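Local structure of ecto-NAD+ glycohydrolase (CD38 molecule) (Bos taurus, 3GC6) at residues L8-G13 and C121-S126; A75-P80 and E151-R156; H95-R100 and D241-R246. The protein belongs to the ADP-ribosyl cyclase family and is the bovine form of CD38, an ecto-enzyme with several disulfides and an attached glycan. The protein carries 1 engineered substitution. One frame throughout, in Å; residues are numbered along the deposited sequence.

Overall arrangement
Followed from the N terminus, the chain passes first through 8-13, then 75-80, 95-100, 121-126, 151-156 and 241-246, so that every pair of interactions crosses and none nests. Interaction 1 closes a loop of 107 residues by joining the loop before strand 13-14 to the one after helix 110-115, at the surface. Interaction 2, near the centre of the chain, closes one of 70 residues by setting the loop between helix 69-74 and strand 85-88 against helix 145-159. Interaction 3 closes one of 140, bringing C-terminal helix 240-244 to helix 91-101 beside the parallel sheet. Interactions 1 and 3, their centres about 40 Å apart, lie on opposite sides of the chain's centre.

Interaction 1 of 3, residues L8-G13 and C121-S126; sequences LNRWHG and CGEPGS
Arg10 and Glu123 form a salt bridge in which a guanidinium converges on a single carboxylate oxygen. Both terminal nitrogens, Arg10 NH1 and NH2, donate to Glu123 OE1, each at 3.0 Å, and the oxygen lies almost in the guanidinium plane. The two planes are turned 58° apart, so this is not the flat pairing of two nitrogens with two oxygens. NH1 uses the syn lone pair of OE1, whereas NH2 meets the same side from somewhat outside the carboxylate plane.

The side-chain shapes explain the geometry. Arg10 starts with CG between its backbone N and carbonyl carbon (chi1 68°) and then runs extended to NE, which lays the arginine across one face of the Trp11 indole: Arg10 CG sits over the centre of the ring, and Trp11 NE1 lies over the centre of the guanidinium. Glu123, by contrast, bends at chi2 (79°), turning its carboxylate toward the arginine. Leu8 reaches the same group with one methyl branch, CD2 lying 3.4 Å from Glu123 CD.

A water adds a third contact to OE1. It accepts from Trp11 NE1 at 3.1 Å and donates to Gly122 O and to Glu123 OE1, the latter at 2.8 Å. Beyond the carboxylate, a type II turn from Glu123 to Ser126 is closed by a backbone bond, with Gly125 at positive phi. The disulfide of Cys121 with Cys134 links this loop covalently to strand 133-134, while Arg10 NH1 also bonds to Gly7 O.

With two N-H donors and a water converging on OE1, negative charge is probably drawn toward that oxygen, and the ion pair joins the N-terminal loop to the loop after helix 110-115 at the surface.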
loop_
_atom_site.group_PDB
_atom_site.type_symbol
_atom_site.label_atom_id
_atom_site.label_comp_id
_atom_site.label_asym_id
_atom_site.label_seq_id
_atom_site.Cartn_x
_atom_site.Cartn_y
_atom_site.Cartn_z
ATOM N N LEU A 8 27.014 -15.377 22.116
ATOM C CA LEU A 8 26.246 -15.112 20.871
ATOM C C LEU A 8 26.710 -15.908 19.655
ATOM O O LEU A 8 25.959 -16.086 18.683
ATOM C CB LEU A 8 26.265 -13.620 20.540
ATOM C CG LEU A 8 25.598 -12.766 21.614
ATOM C CD1 LEU A 8 25.748 -11.307 21.255
ATOM C CD2 LEU A 8 24.124 -13.119 21.728
ATOM N N ASN A 9 27.949 -16.379 19.703
ATOM C CA ASN A 9 28.498 -17.108 18.578
ATOM C C ASN A 9 28.386 -18.620 18.738
ATOM O O ASN A 9 29.047 -19.356 18.025
ATOM C CB ASN A 9 29.964 -16.710 18.342
ATOM C CG ASN A 9 30.482 -17.163 16.991
ATOM O OD1 ASN A 9 29.744 -17.150 15.992
ATOM N ND2 ASN A 9 31.768 -17.565 16.938
ATOM N N ARG A 10 27.535 -19.084 19.657
ATOM C CA ARG A 10 27.451 -20.504 19.979
ATOM C C ARG A 10 26.792 -21.380 18.915
ATOM O O ARG A 10 26.939 -22.615 18.945
ATOM C CB ARG A 10 26.731 -20.700 21.315
ATOM C CG ARG A 10 25.253 -20.353 21.301
ATOM C CD ARG A 10 24.680 -20.331 22.717
ATOM N NE ARG A 10 23.252 -20.002 22.770
ATOM C CZ ARG A 10 22.763 -18.757 22.776
ATOM N NH1 ARG A 10 23.573 -17.704 22.719
ATOM N NH2 ARG A 10 21.458 -18.557 22.847
ATOM N N TRP A 11 26.045 -20.764 18.002
ATOM C CA TRP A 11 25.333 -21.540 17.014
ATOM C C TRP A 11 26.195 -21.899 15.807
ATOM O O TRP A 11 27.217 -21.267 15.545
ATOM C CB TRP A 11 24.104 -20.752 16.540
ATOM C CG TRP A 11 23.199 -20.330 17.655
ATOM C CD1 TRP A 11 22.898 -19.039 18.033
ATOM C CD2 TRP A 11 22.448 -21.189 18.528
ATOM N NE1 TRP A 11 21.994 -19.048 19.080
ATOM C CE2 TRP A 11 21.725 -20.354 19.416
ATOM C CE3 TRP A 11 22.310 -22.577 18.639
ATOM C CZ2 TRP A 11 20.871 -20.868 20.407
ATOM C CZ3 TRP A 11 21.481 -23.089 19.630
ATOM C CH2 TRP A 11 20.768 -22.232 20.500
ATOM N N HIS A 12 25.743 -22.893 15.047
ATOM C CA HIS A 12 26.472 -23.360 13.858
ATOM C C HIS A 12 26.035 -22.693 12.546
ATOM O O HIS A 12 26.693 -22.846 11.505
ATOM C CB HIS A 12 26.323 -24.876 13.714
ATOM C CG HIS A 12 26.988 -25.649 14.807
ATOM N ND1 HIS A 12 26.399 -25.867 16.032
ATOM C CD2 HIS A 12 28.207 -26.241 14.863
ATOM C CE1 HIS A 12 27.222 -26.563 16.800
ATOM N NE2 HIS A 12 28.327 -26.804 16.113
ATOM N N GLY A 13 24.925 -21.957 12.574
ATOM C CA GLY A 13 24.476 -21.297 11.368
ATOM C C GLY A 13 24.911 -19.841 11.287
ATOM O O GLY A 13 25.328 -19.235 12.274
ATOM N N CYS A 121 17.422 -14.442 13.936
ATOM C CA CYS A 121 17.190 -15.103 15.223
ATOM C C CYS A 121 17.412 -14.060 16.314
ATOM O O CYS A 121 18.057 -13.026 16.068
ATOM C CB CYS A 121 18.106 -16.330 15.403
ATOM S SG CYS A 121 19.917 -15.967 15.561
ATOM N N GLY A 122 16.884 -14.340 17.502
ATOM C CA GLY A 122 17.072 -13.462 18.647
ATOM C C GLY A 122 17.865 -14.137 19.748
ATOM O O GLY A 122 18.458 -15.200 19.555
ATOM N N GLU A 123 17.837 -13.522 20.927
ATOM C CA GLU A 123 18.644 -13.983 22.049
ATOM C C GLU A 123 17.817 -13.648 23.296
ATOM O O GLU A 123 17.310 -12.547 23.401
ATOM C CB GLU A 123 19.972 -13.215 22.036
ATOM C CG GLU A 123 20.797 -13.335 23.318
ATOM C CD GLU A 123 21.575 -14.624 23.434
ATOM O OE1 GLU A 123 21.415 -15.554 22.606
ATOM O OE2 GLU A 123 22.370 -14.713 24.393
ATOM N N PRO A 124 17.655 -14.598 24.218
ATOM C CA PRO A 124 16.842 -14.284 25.411
ATOM C C PRO A 124 17.463 -13.111 26.183
ATOM O O PRO A 124 18.681 -13.011 26.289
ATOM C CB PRO A 124 16.884 -15.578 26.220
ATOM C CG PRO A 124 17.078 -16.656 25.165
ATOM C CD PRO A 124 18.019 -16.018 24.145
ATOM N N GLY A 125 16.622 -12.186 26.634
ATOM C CA GLY A 125 17.098 -11.001 27.372
ATOM C C GLY A 125 17.641 -9.864 26.515
ATOM O O GLY A 125 18.163 -8.849 27.037
ATOM N N SER A 126 17.514 -10.022 25.199
ATOM C CA SER A 126 17.962 -9.010 24.252
ATOM C C SER A 126 16.811 -8.570 23.347
ATOM O O SER A 126 15.990 -9.408 22.917
ATOM C CB SER A 126 19.097 -9.563 23.379
ATOM O OG SER A 126 19.421 -8.662 22.336
HETATM O O HOH W 1 20.950 -16.325 19.983
#

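Interaction 2 of 3, residues A75-P80 and E151-R156; sequences APPTVP and EVLSER
Pro77 presses its ring against Leu153 and Arg156, two residues three apart on helix 145-159. The tight part is mostly carbon on carbon: Pro77 CG lies 3.7 Å from Leu153 CD1, and Pro77 CB is only slightly farther from the same methyl, at 3.9 Å. Pro77 CG also rests against the backbone oxygen Leu153 O, at 3.8 Å. Leu153 CG is anti to its backbone N (chi1 -155°), which together with chi2 (68°) puts CD1 against the CB-CG-CD rim of the ring; the two side chains run obliquely to each other. Next to it, the ring meets the first carbon of a longer chain, with Pro77 CG 3.9 Å from Arg156 CB; here the two side chains cross at about a right angle.

Pro77 is the centre of an inverse gamma turn, in which Thr78 N makes a weak bond back to Pro76 O. This sharp bend lies in the loop leading from helix 69-74 to strand 85-88 and presents the ring to the helix. Leu153 also touches Leu106 and Leu111, extending the apolar packing toward helix 110-115.

The other side is looser and polar. Beyond CB, the Arg156 chain bends at chi2 and chi3 and makes no close contact with Pro77, although the side chain touches Ile72 of helix 69-74. No direct hydrogen bond joins the segments. A water lies between them, bonded only weakly to Arg156 O, which also accepts from Ser160 OG.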
loop_
_atom_site.group_PDB
_atom_site.type_symbol
_atom_site.label_atom_id
_atom_site.label_comp_id
_atom_site.label_asym_id
_atom_site.label_seq_id
_atom_site.Cartn_x
_atom_site.Cartn_y
_atom_site.Cartn_z
ATOM N N ALA A 75 -1.023 -10.793 6.847
ATOM C CA ALA A 75 -0.712 -10.919 5.424
ATOM C C ALA A 75 -0.628 -12.414 5.035
ATOM O O ALA A 75 0.460 -12.959 4.853
ATOM C CB ALA A 75 0.589 -10.184 5.084
ATOM N N PRO A 76 -1.782 -13.093 4.937
ATOM C CA PRO A 76 -1.732 -14.531 4.658
ATOM C C PRO A 76 -1.159 -14.803 3.286
ATOM O O PRO A 76 -1.388 -14.008 2.372
ATOM C CB PRO A 76 -3.202 -14.966 4.672
ATOM C CG PRO A 76 -3.922 -13.879 5.383
ATOM C CD PRO A 76 -3.157 -12.601 5.180
ATOM N N PRO A 77 -0.422 -15.912 3.130
ATOM C CA PRO A 77 0.217 -16.217 1.826
ATOM C C PRO A 77 -0.757 -16.905 0.861
ATOM O O PRO A 77 -0.531 -18.041 0.415
ATOM C CB PRO A 77 1.338 -17.168 2.222
ATOM C CG PRO A 77 0.756 -17.907 3.405
ATOM C CD PRO A 77 -0.003 -16.869 4.182
ATOM N N THR A 78 -1.800 -16.181 0.507
ATOM C CA THR A 78 -2.905 -16.682 -0.309
ATOM C C THR A 78 -2.680 -16.186 -1.738
ATOM O O THR A 78 -2.407 -14.994 -1.920
ATOM C CB THR A 78 -4.228 -16.100 0.246
ATOM O OG1 THR A 78 -4.367 -16.468 1.625
ATOM C CG2 THR A 78 -5.429 -16.600 -0.517
ATOM N N VAL A 79 -2.811 -17.069 -2.722
ATOM C CA VAL A 79 -2.589 -16.714 -4.120
ATOM C C VAL A 79 -3.912 -16.966 -4.852
ATOM O O VAL A 79 -4.610 -17.956 -4.558
ATOM C CB VAL A 79 -1.466 -17.630 -4.685
ATOM C CG1 VAL A 79 -1.348 -17.527 -6.200
ATOM C CG2 VAL A 79 -0.134 -17.300 -3.987
ATOM N N PRO A 80 -4.261 -16.091 -5.820
ATOM C CA PRO A 80 -5.499 -16.319 -6.569
ATOM C C PRO A 80 -5.571 -17.695 -7.218
ATOM O O PRO A 80 -4.551 -18.271 -7.620
ATOM C CB PRO A 80 -5.471 -15.236 -7.658
ATOM C CG PRO A 80 -4.661 -14.133 -7.053
ATOM C CD PRO A 80 -3.610 -14.823 -6.190
ATOM N N GLU A 151 8.208 -23.230 7.341
ATOM C CA GLU A 151 7.317 -24.384 7.498
ATOM C C GLU A 151 5.874 -23.891 7.611
ATOM O O GLU A 151 4.983 -24.393 6.897
ATOM C CB GLU A 151 7.774 -25.214 8.717
ATOM C CG GLU A 151 6.790 -26.088 9.440
ATOM C CD GLU A 151 7.339 -26.396 10.854
ATOM O OE1 GLU A 151 8.531 -26.779 10.952
ATOM O OE2 GLU A 151 6.630 -26.202 11.859
ATOM N N VAL A 152 5.594 -22.926 8.491
ATOM C CA VAL A 152 4.210 -22.533 8.676
ATOM C C VAL A 152 3.713 -21.730 7.467
ATOM O O VAL A 152 2.551 -21.863 7.059
ATOM C CB VAL A 152 3.973 -21.789 10.016
ATOM C CG1 VAL A 152 4.770 -20.542 10.078
ATOM C CG2 VAL A 152 2.457 -21.529 10.210
ATOM N N LEU A 153 4.581 -20.907 6.891
ATOM C CA LEU A 153 4.158 -20.197 5.678
ATOM C C LEU A 153 3.807 -21.202 4.592
ATOM O O LEU A 153 2.818 -21.025 3.864
ATOM C CB LEU A 153 5.225 -19.224 5.160
ATOM C CG LEU A 153 4.679 -18.059 4.320
ATOM C CD1 LEU A 153 3.839 -17.079 5.176
ATOM C CD2 LEU A 153 5.830 -17.361 3.610
ATOM N N SER A 154 4.635 -22.226 4.470
ATOM C CA SER A 154 4.404 -23.289 3.447
ATOM C C SER A 154 3.074 -23.993 3.659
ATOM O O SER A 154 2.332 -24.278 2.704
ATOM C CB SER A 154 5.516 -24.344 3.517
ATOM O OG SER A 154 6.714 -23.842 2.981
ATOM N N GLU A 155 2.779 -24.333 4.910
ATOM C CA GLU A 155 1.485 -24.989 5.241
ATOM C C GLU A 155 0.315 -24.140 4.843
ATOM O O GLU A 155 -0.640 -24.627 4.225
ATOM C CB GLU A 155 1.395 -25.279 6.747
ATOM C CG GLU A 155 2.388 -26.319 7.204
ATOM C CD GLU A 155 2.217 -26.701 8.672
ATOM O OE1 GLU A 155 1.619 -25.921 9.432
ATOM O OE2 GLU A 155 2.720 -27.776 9.070
ATOM N N ARG A 156 0.362 -22.851 5.187
ATOM C CA ARG A 156 -0.786 -21.992 4.931
ATOM C C ARG A 156 -0.941 -21.785 3.418
ATOM O O ARG A 156 -2.051 -21.807 2.888
ATOM C CB ARG A 156 -0.660 -20.683 5.687
ATOM C CG ARG A 156 -0.684 -20.871 7.216
ATOM C CD ARG A 156 -2.092 -21.253 7.690
ATOM N NE ARG A 156 -3.035 -20.162 7.449
ATOM C CZ ARG A 156 -3.328 -19.218 8.348
ATOM N NH1 ARG A 156 -2.748 -19.246 9.541
ATOM N NH2 ARG A 156 -4.187 -18.247 8.050
HETATM O O HOH W 2 -2.850 -18.532 3.135
#

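Interaction 3 of 3, residues H95-R100 and D241-R246; sequences HEYAKR and DQFLQR. With SO4 (sulfate ion), chain F.
Helix 91-101 meets the short C-terminal helix 240-244 through Tyr97, Phe243 and Leu244, beside the parallel sheet of the protein. Phe243 CZ lies over the centre of one face of the Tyr97 ring, and its closest approach is 3.4 Å, to Tyr97 CD1. The ring centroids are 4.6 Å apart and the planes inclined by 34°, an oblique pairing in which the far corner of the phenylalanine does most of the touching. Both aromatic side chains have CG anti to the backbone N, at chi1 167° for Tyr97 and 169° for Phe243, a shared torsion that lets the two rings meet where the helices pack on the sheet.

Leu244 fills the neighbouring position. Its CD2 methyl rests near the plane of the tyrosine ring at its edge, 3.8 Å from Tyr97 CA and 4.0 Å from Tyr97 CB, and thus packs against the root of the side chain as well as the backbone.

The aromatic pair belongs to a layered alpha/beta arrangement: Tyr97 and Phe243 both touch Val168 of strand 164-170, and Phe243 also reaches Val202 and the ring of Trp200 on strand 196-203. Strand 164-170 thus lies against both helices at Val168.

Farther along helix 91-101, where the end of Arg100 turns from helix 240-244, the chemistry becomes ionic. Arg100 bends at chi2 and chi3, which turns its guanidinium back along its own helix, and NH1 donates to Glu96 OE2 at 2.8 Å in an intrahelical salt bridge, reaching OE2 from above the carboxylate plane. Another part of the guanidinium edge faces a sulfate ion, probably from the crystallisation liquor. Arg100 NH2 donates to sulfate O1 at 3.2 Å, Arg100 NE adds a weak bond to the same oxygen, and Arg102 NH1 also binds the anion.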
loop_
_atom_site.group_PDB
_atom_site.type_symbol
_atom_site.label_atom_id
_atom_site.label_comp_id
_atom_site.label_asym_id
_atom_site.label_seq_id
_atom_site.Cartn_x
_atom_site.Cartn_y
_atom_site.Cartn_z
ATOM N N HIS A 95 11.341 -19.520 -10.429
ATOM C CA HIS A 95 11.051 -18.091 -10.272
ATOM C C HIS A 95 11.053 -17.381 -11.620
ATOM O O HIS A 95 10.212 -16.514 -11.863
ATOM C CB HIS A 95 11.934 -17.488 -9.189
ATOM C CG HIS A 95 11.694 -18.116 -7.841
ATOM N ND1 HIS A 95 10.691 -17.691 -6.983
ATOM C CD2 HIS A 95 12.280 -19.177 -7.227
ATOM C CE1 HIS A 95 10.687 -18.441 -5.894
ATOM N NE2 HIS A 95 11.642 -19.350 -6.015
ATOM N N GLU A 96 11.923 -17.825 -12.526
ATOM C CA GLU A 96 11.867 -17.297 -13.902
ATOM C C GLU A 96 10.515 -17.630 -14.540
ATOM O O GLU A 96 9.863 -16.773 -15.145
ATOM C CB GLU A 96 13.032 -17.830 -14.747
ATOM C CG GLU A 96 13.063 -17.302 -16.199
ATOM C CD GLU A 96 13.210 -15.789 -16.313
ATOM O OE1 GLU A 96 13.603 -15.125 -15.319
ATOM O OE2 GLU A 96 12.941 -15.280 -17.432
ATOM N N TYR A 97 10.081 -18.883 -14.396
ATOM C CA TYR A 97 8.789 -19.290 -14.943
ATOM C C TYR A 97 7.655 -18.452 -14.346
ATOM O O TYR A 97 6.796 -17.948 -15.070
ATOM C CB TYR A 97 8.596 -20.774 -14.629
ATOM C CG TYR A 97 7.210 -21.353 -14.830
ATOM C CD1 TYR A 97 6.709 -21.594 -16.109
ATOM C CD2 TYR A 97 6.452 -21.748 -13.740
ATOM C CE1 TYR A 97 5.455 -22.190 -16.293
ATOM C CE2 TYR A 97 5.205 -22.342 -13.916
ATOM C CZ TYR A 97 4.710 -22.531 -15.175
ATOM O OH TYR A 97 3.474 -23.123 -15.342
ATOM N N ALA A 98 7.644 -18.298 -13.024
ATOM C CA ALA A 98 6.581 -17.536 -12.391
ATOM C C ALA A 98 6.585 -16.116 -12.880
ATOM O O ALA A 98 5.514 -15.563 -13.117
ATOM C CB ALA A 98 6.699 -17.581 -10.885
ATOM N N LYS A 99 7.779 -15.539 -13.052
ATOM C CA LYS A 99 7.887 -14.145 -13.554
ATOM C C LYS A 99 7.328 -14.030 -14.975
ATOM O O LYS A 99 6.501 -13.145 -15.274
ATOM C CB LYS A 99 9.341 -13.665 -13.466
ATOM C CG LYS A 99 9.726 -13.405 -12.028
ATOM C CD LYS A 99 11.091 -12.758 -11.836
ATOM C CE LYS A 99 12.163 -13.839 -11.625
ATOM N NZ LYS A 99 12.893 -13.675 -10.326
ATOM N N ARG A 100 7.746 -14.933 -15.858
ATOM C CA ARG A 100 7.332 -14.847 -17.253
ATOM C C ARG A 100 5.834 -15.066 -17.394
ATOM O O ARG A 100 5.185 -14.455 -18.270
ATOM C CB ARG A 100 8.083 -15.894 -18.086
ATOM C CG ARG A 100 9.604 -15.678 -18.149
ATOM C CD ARG A 100 10.022 -14.515 -19.084
ATOM N NE ARG A 100 9.602 -13.208 -18.580
ATOM C CZ ARG A 100 10.218 -12.539 -17.605
ATOM N NH1 ARG A 100 11.295 -13.038 -17.006
ATOM N NH2 ARG A 100 9.750 -11.358 -17.216
ATOM N N ASP A 241 14.344 -24.418 -21.766
ATOM C CA ASP A 241 13.749 -23.611 -22.835
ATOM C C ASP A 241 12.464 -24.240 -23.358
ATOM O O ASP A 241 11.500 -23.513 -23.656
ATOM C CB ASP A 241 14.736 -23.403 -23.986
ATOM C CG ASP A 241 15.901 -22.506 -23.597
ATOM O OD1 ASP A 241 15.826 -21.809 -22.558
ATOM O OD2 ASP A 241 16.901 -22.472 -24.358
ATOM N N GLN A 242 12.431 -25.573 -23.482
ATOM C CA GLN A 242 11.191 -26.221 -23.939
ATOM C C GLN A 242 10.068 -25.960 -22.940
ATOM O O GLN A 242 8.942 -25.660 -23.329
ATOM C CB GLN A 242 11.378 -27.735 -24.104
ATOM C CG GLN A 242 12.297 -28.078 -25.267
ATOM C CD GLN A 242 12.603 -29.533 -25.332
ATOM O OE1 GLN A 242 12.844 -30.191 -24.309
ATOM N NE2 GLN A 242 12.620 -30.063 -26.554
ATOM N N PHE A 243 10.388 -26.046 -21.655
ATOM C CA PHE A 243 9.407 -25.828 -20.594
ATOM C C PHE A 243 8.866 -24.402 -20.654
ATOM O O PHE A 243 7.640 -24.155 -20.641
ATOM C CB PHE A 243 10.083 -26.079 -19.242
ATOM C CG PHE A 243 9.264 -25.650 -18.045
ATOM C CD1 PHE A 243 8.016 -26.204 -17.804
ATOM C CD2 PHE A 243 9.761 -24.703 -17.151
ATOM C CE1 PHE A 243 7.264 -25.833 -16.712
ATOM C CE2 PHE A 243 9.005 -24.303 -16.048
ATOM C CZ PHE A 243 7.757 -24.853 -15.826
ATOM N N LEU A 244 9.774 -23.444 -20.738
ATOM C CA LEU A 244 9.344 -22.035 -20.727
ATOM C C LEU A 244 8.478 -21.679 -21.944
ATOM O O LEU A 244 7.634 -20.763 -21.884
ATOM C CB LEU A 244 10.580 -21.107 -20.639
ATOM C CG LEU A 244 11.278 -21.151 -19.278
ATOM C CD1 LEU A 244 12.597 -20.389 -19.381
ATOM C CD2 LEU A 244 10.402 -20.588 -18.142
ATOM N N GLN A 245 8.717 -22.373 -23.059
ATOM C CA GLN A 245 7.991 -22.095 -24.325
ATOM C C GLN A 245 6.769 -23.008 -24.564
ATOM O O GLN A 245 6.144 -22.965 -25.642
ATOM C CB GLN A 245 8.956 -22.182 -25.517
ATOM C CG GLN A 245 10.085 -21.128 -25.471
ATOM C CD GLN A 245 10.983 -21.151 -26.726
ATOM O OE1 GLN A 245 11.149 -22.194 -27.373
ATOM N NE2 GLN A 245 11.561 -19.992 -27.063
ATOM N N ARG A 246 6.442 -23.838 -23.577
ATOM C CA ARG A 246 5.290 -24.739 -23.683
ATOM C C ARG A 246 3.998 -23.957 -23.898
ATOM O O ARG A 246 3.674 -23.063 -23.116
ATOM C CB ARG A 246 5.158 -25.612 -22.434
ATOM C CG ARG A 246 5.965 -26.892 -22.485
ATOM C CD ARG A 246 5.528 -27.789 -23.637
ATOM N NE ARG A 246 4.334 -28.569 -23.311
ATOM C CZ ARG A 246 4.351 -29.821 -22.858
ATOM N NH1 ARG A 246 5.509 -30.452 -22.668
ATOM N NH2 ARG A 246 3.208 -30.446 -22.591
HETATM S S SO4 F . 7.738 -9.585 -19.945
HETATM O O1 SO4 F . 7.327 -10.741 -19.141
HETATM O O2 SO4 F . 6.721 -9.265 -20.936
HETATM O O3 SO4 F . 7.933 -8.444 -19.053
HETATM O O4 SO4 F . 8.994 -9.921 -20.620
#